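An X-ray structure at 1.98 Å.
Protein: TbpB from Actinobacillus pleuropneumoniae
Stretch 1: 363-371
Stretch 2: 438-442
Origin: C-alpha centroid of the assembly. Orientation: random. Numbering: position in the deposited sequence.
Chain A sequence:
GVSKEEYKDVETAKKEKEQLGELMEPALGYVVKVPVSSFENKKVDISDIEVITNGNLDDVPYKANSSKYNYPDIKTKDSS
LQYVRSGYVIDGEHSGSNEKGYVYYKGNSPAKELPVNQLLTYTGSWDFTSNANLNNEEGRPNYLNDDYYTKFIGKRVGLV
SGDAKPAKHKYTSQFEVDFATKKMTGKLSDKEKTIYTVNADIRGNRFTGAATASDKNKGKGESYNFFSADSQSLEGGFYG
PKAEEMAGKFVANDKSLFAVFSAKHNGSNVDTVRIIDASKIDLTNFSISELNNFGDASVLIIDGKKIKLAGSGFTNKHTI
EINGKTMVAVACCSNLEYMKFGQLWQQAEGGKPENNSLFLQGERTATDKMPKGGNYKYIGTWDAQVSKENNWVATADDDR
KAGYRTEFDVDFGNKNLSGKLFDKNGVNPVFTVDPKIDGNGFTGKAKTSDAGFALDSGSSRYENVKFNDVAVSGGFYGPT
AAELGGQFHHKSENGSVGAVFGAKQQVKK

Stretch 1 (363-371) ERTATDKMP
Stretch 2 (438-442) DGNGF

A single buried asparagine at the tip of a tight turn carries both direct hydrogen bonds of this contact, its side-chain amide reading a loop that lies at least 69 residues away in sequence. Asn440 points its CA-to-CB bond toward stretch 1 with chi1 at 61° (p) and chi2 at 19°. Its ND2 donates to the backbone carbonyl Thr365 O at 2.8 Å, while its OD1 accepts from Arg364 NH2 at 2.9 Å. An amide suits this place because it offers a donor and an acceptor side by side, one for a main-chain oxygen and one for a cation.

The turn that presents it is type II', from Asp438 to Gly441. Gly439 takes phi/psi 51/-123 and Asn440 takes -96/20; Gly441 N bonds to Asp438 O at 3.1 Å, and Asp438 N to Gly441 O at 2.8 Å. The positive phi of Gly439 by itself favours glycine. At Gly441, extended at -142/176 where a strand begins, the reason is steric: an ideal CB would sit 2.4 Å from Arg364 NH2, a clash. Without one, Arg364 NH2 settles 3.3 Å from Gly441 CA.

Arg364 is built m, m, t with chi4 at 109°, its CA-to-CB bond toward the turn, and Asn440 OD1 meets the guanidinium at its edge, near the plane. A water extends this reach, accepting a weak bond from Arg364 NH1 at 3.1 Å and donating to Phe442 O at 3.3 Å.

Stretch 1 runs extended through Arg364, Thr365 and Ala366 (phi about -60°, psi 133 to 144°), then tightens into a 3-10 segment at 367-369, where Lys369 N bonds to Ala366 O at 2.8 Å and Met370 N to Thr367 O at 3.2 Å. This bend brings Thr367 and Met370 to the turn as well. The register is set by Thr367 CA and Asn440 CA, 5.4 Å apart. Thr367, chi1 m, places its CG2 3.8 Å from Gly439 CA, and a second water links its OG1, at 2.6 Å, to Asn440 N, from which it accepts at 3.1 Å.

Met370 is buried, its CA-to-CB bond toward the turn and all three chi angles m, and packs against the turn's backbone: its SD lies 3.8 Å from Asn440 CA and its CE 3.4 Å from Gly439 O. The contact buries 332 Å², both sides summed, and Asn440 has the largest covered area, 119 Å². The rule is compact: one bifunctional amide on a glycine-flanked turn, framed by arginine, threonine and methionine.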

ATOM      1  N   GLU A 363       2.531  -7.640  -8.388  1.00 11.22           N
ATOM      2  CA  GLU A 363       3.616  -6.648  -8.419  1.00 11.66           C
ATOM      3  C   GLU A 363       4.054  -6.552  -9.870  1.00 12.44           C
ATOM      4  O   GLU A 363       4.770  -7.445 -10.336  1.00 11.53           O
ATOM      5  CB  GLU A 363       4.787  -7.162  -7.546  1.00 12.50           C
ATOM      6  CG  GLU A 363       4.368  -7.454  -6.111  1.00 12.66           C
ATOM      7  CD  GLU A 363       5.362  -8.310  -5.319  1.00 14.57           C
ATOM      8  OE1 GLU A 363       6.541  -8.400  -5.699  1.00 17.54           O
ATOM      9  OE2 GLU A 363       4.940  -8.901  -4.302  1.00 12.96           O
ATOM     10  N   ARG A 364       3.624  -5.502 -10.595  1.00 11.51           N
ATOM     11  CA  ARG A 364       3.838  -5.452 -12.059  1.00 12.30           C
ATOM     12  C   ARG A 364       5.283  -5.513 -12.435  1.00 12.01           C
ATOM     13  O   ARG A 364       6.123  -4.874 -11.793  1.00 10.96           O
ATOM     14  CB  ARG A 364       3.325  -4.135 -12.665  1.00 12.21           C
ATOM     15  CG  ARG A 364       1.846  -4.008 -12.734  1.00 12.21           C
ATOM     16  CD  ARG A 364       1.232  -4.861 -13.877  1.00 14.28           C
ATOM     17  NE  ARG A 364      -0.230  -4.680 -13.876  1.00 14.79           N
ATOM     18  CZ  ARG A 364      -0.931  -4.017 -14.798  1.00 14.17           C
ATOM     19  NH1 ARG A 364      -2.252  -3.922 -14.648  1.00 14.85           N
ATOM     20  NH2 ARG A 364      -0.332  -3.451 -15.856  1.00 10.38           N
ATOM     21  N   THR A 365       5.568  -6.182 -13.548  1.00 13.91           N
ATOM     22  CA  THR A 365       6.913  -6.132 -14.161  1.00 13.66           C
ATOM     23  C   THR A 365       7.296  -4.689 -14.538  1.00 14.67           C
ATOM     24  O   THR A 365       6.490  -3.969 -15.156  1.00 14.95           O
ATOM     25  CB  THR A 365       6.939  -6.997 -15.433  1.00 15.03           C
ATOM     26  OG1 THR A 365       6.543  -8.330 -15.082  1.00 11.83           O
ATOM     27  CG2 THR A 365       8.350  -6.995 -16.117  1.00 12.49           C
ATOM     28  N   ALA A 366       8.521  -4.265 -14.212  1.00 14.16           N
ATOM     29  CA  ALA A 366       9.004  -2.976 -14.711  1.00 14.67           C
ATOM     30  C   ALA A 366       8.966  -2.985 -16.256  1.00 16.20           C
ATOM     31  O   ALA A 366       9.385  -3.973 -16.905  1.00 16.12           O
ATOM     32  CB  ALA A 366      10.436  -2.655 -14.156  1.00 14.62           C
ATOM     33  N   THR A 367       8.425  -1.924 -16.844  1.00 15.67           N
ATOM     34  CA  THR A 367       8.168  -1.930 -18.297  1.00 16.29           C
ATOM     35  C   THR A 367       9.483  -2.083 -19.070  1.00 16.41           C
ATOM     36  O   THR A 367       9.512  -2.694 -20.142  1.00 15.94           O
ATOM     37  CB  THR A 367       7.357  -0.709 -18.761  1.00 15.97           C
ATOM     38  OG1 THR A 367       6.165  -0.580 -17.946  1.00 17.64           O
ATOM     39  CG2 THR A 367       6.959  -0.849 -20.257  1.00 14.67           C
ATOM     40  N   ASP A 368      10.584  -1.600 -18.509  1.00 17.45           N
ATOM     41  CA  ASP A 368      11.874  -1.776 -19.208  1.00 19.33           C
ATOM     42  C   ASP A 368      12.339  -3.225 -19.237  1.00 20.31           C
ATOM     43  O   ASP A 368      13.219  -3.538 -20.035  1.00 22.21           O
ATOM     44  CB  ASP A 368      12.994  -0.900 -18.644  1.00 18.80           C
ATOM     45  CG  ASP A 368      13.287  -1.199 -17.210  1.00 20.65           C
ATOM     46  OD1 ASP A 368      12.328  -1.251 -16.411  1.00 20.79           O
ATOM     47  OD2 ASP A 368      14.468  -1.375 -16.865  1.00 20.04           O
ATOM     48  N   LYS A 369      11.778  -4.069 -18.358  1.00 19.95           N
ATOM     49  CA  LYS A 369      12.070  -5.501 -18.297  1.00 20.60           C
ATOM     50  C   LYS A 369      11.088  -6.397 -19.072  1.00 20.32           C
ATOM     51  O   LYS A 369      11.256  -7.622 -19.098  1.00 21.11           O
ATOM     52  CB  LYS A 369      12.153  -5.980 -16.842  1.00 19.97           C
ATOM     53  CG  LYS A 369      13.192  -5.273 -15.979  1.00 22.81           C
ATOM     54  CD  LYS A 369      14.630  -5.315 -16.580  1.00 26.42           C
ATOM     55  CE  LYS A 369      15.686  -5.152 -15.461  1.00 28.60           C
ATOM     56  NZ  LYS A 369      15.663  -3.731 -14.947  1.00 30.17           N
ATOM     57  N   MET A 370      10.062  -5.820 -19.692  1.00 19.92           N
ATOM     58  CA  MET A 370       9.121  -6.640 -20.471  1.00 20.69           C
ATOM     59  C   MET A 370       9.853  -7.182 -21.696  1.00 21.45           C
ATOM     60  O   MET A 370      10.555  -6.424 -22.353  1.00 20.35           O
ATOM     61  CB  MET A 370       7.913  -5.831 -20.955  1.00 20.12           C
ATOM     62  CG  MET A 370       6.891  -5.454 -19.862  1.00 20.14           C
ATOM     63  SD  MET A 370       6.131  -6.889 -19.108  1.00 19.73           S
ATOM     64  CE  MET A 370       5.186  -7.530 -20.507  1.00 17.78           C
ATOM     65  N   PRO A 371       9.701  -8.482 -21.995  1.00 22.88           N
ATOM     66  CA  PRO A 371      10.343  -9.004 -23.202  1.00 24.59           C
ATOM     67  C   PRO A 371       9.910  -8.197 -24.415  1.00 25.72           C
ATOM     68  O   PRO A 371       8.757  -7.810 -24.506  1.00 27.23           O
ATOM     69  CB  PRO A 371       9.798 -10.446 -23.286  1.00 24.53           C
ATOM     70  CG  PRO A 371       9.463 -10.801 -21.890  1.00 24.61           C
ATOM     71  CD  PRO A 371       8.932  -9.527 -21.288  1.00 22.81           C
ATOM     72  N   ASP A 438      -0.131  -3.935 -23.553  1.00 20.86           N
ATOM     73  CA  ASP A 438       0.406  -2.591 -23.602  1.00 20.65           C
ATOM     74  C   ASP A 438       1.370  -2.440 -22.420  1.00 20.71           C
ATOM     75  O   ASP A 438       0.948  -2.555 -21.285  1.00 20.20           O
ATOM     76  CB  ASP A 438      -0.729  -1.559 -23.521  1.00 21.80           C
ATOM     77  CG  ASP A 438      -0.234  -0.131 -23.733  1.00 24.96           C
ATOM     78  OD1 ASP A 438       0.940   0.048 -24.100  1.00 29.33           O
ATOM     79  OD2 ASP A 438      -1.002   0.822 -23.534  1.00 31.96           O
ATOM     80  N   GLY A 439       2.657  -2.192 -22.672  1.00 20.16           N
ATOM     81  CA  GLY A 439       3.643  -2.161 -21.574  1.00 19.90           C
ATOM     82  C   GLY A 439       3.579  -3.406 -20.689  1.00 18.92           C
ATOM     83  O   GLY A 439       3.700  -4.505 -21.186  1.00 18.63           O
ATOM     84  N   ASN A 440       3.369  -3.247 -19.378  1.00 18.00           N
ATOM     85  CA  ASN A 440       3.359  -4.419 -18.456  1.00 17.47           C
ATOM     86  C   ASN A 440       1.964  -4.974 -18.141  1.00 17.32           C
ATOM     87  O   ASN A 440       1.765  -5.698 -17.155  1.00 17.64           O
ATOM     88  CB  ASN A 440       4.087  -4.113 -17.145  1.00 17.68           C
ATOM     89  CG  ASN A 440       3.447  -2.967 -16.363  1.00 14.88           C
ATOM     90  OD1 ASN A 440       2.305  -2.629 -16.594  1.00 14.66           O
ATOM     91  ND2 ASN A 440       4.214  -2.348 -15.441  1.00 12.84           N
ATOM     92  N   GLY A 441       0.997  -4.659 -18.984  1.00 17.00           N
ATOM     93  CA  GLY A 441      -0.353  -5.137 -18.736  1.00 17.29           C
ATOM     94  C   GLY A 441      -1.049  -5.526 -20.023  1.00 17.93           C
ATOM     95  O   GLY A 441      -0.505  -5.307 -21.107  1.00 18.64           O
ATOM     96  N   PHE A 442      -2.263  -6.059 -19.894  1.00 17.70           N
ATOM     97  CA  PHE A 442      -3.075  -6.429 -21.041  1.00 18.75           C
ATOM     98  C   PHE A 442      -4.545  -6.193 -20.726  1.00 18.24           C
ATOM     99  O   PHE A 442      -4.930  -6.166 -19.570  1.00 18.40           O
ATOM    100  CB  PHE A 442      -2.859  -7.896 -21.439  1.00 17.93           C
ATOM    101  CG  PHE A 442      -3.263  -8.870 -20.382  1.00 19.57           C
ATOM    102  CD1 PHE A 442      -4.558  -9.377 -20.329  1.00 17.50           C
ATOM    103  CD2 PHE A 442      -2.345  -9.296 -19.426  1.00 16.77           C
ATOM    104  CE1 PHE A 442      -4.924 -10.280 -19.338  1.00 15.98           C
ATOM    105  CE2 PHE A 442      -2.706 -10.209 -18.442  1.00 16.66           C
ATOM    106  CZ  PHE A 442      -4.002 -10.700 -18.382  1.00 17.37           C
TER
HETATM  107  O   HOH W   1      -4.205  -4.091 -17.110  1.00 25.32           O
HETATM  108  O   HOH W   2       3.727  -0.279 -18.754  1.00 13.73           O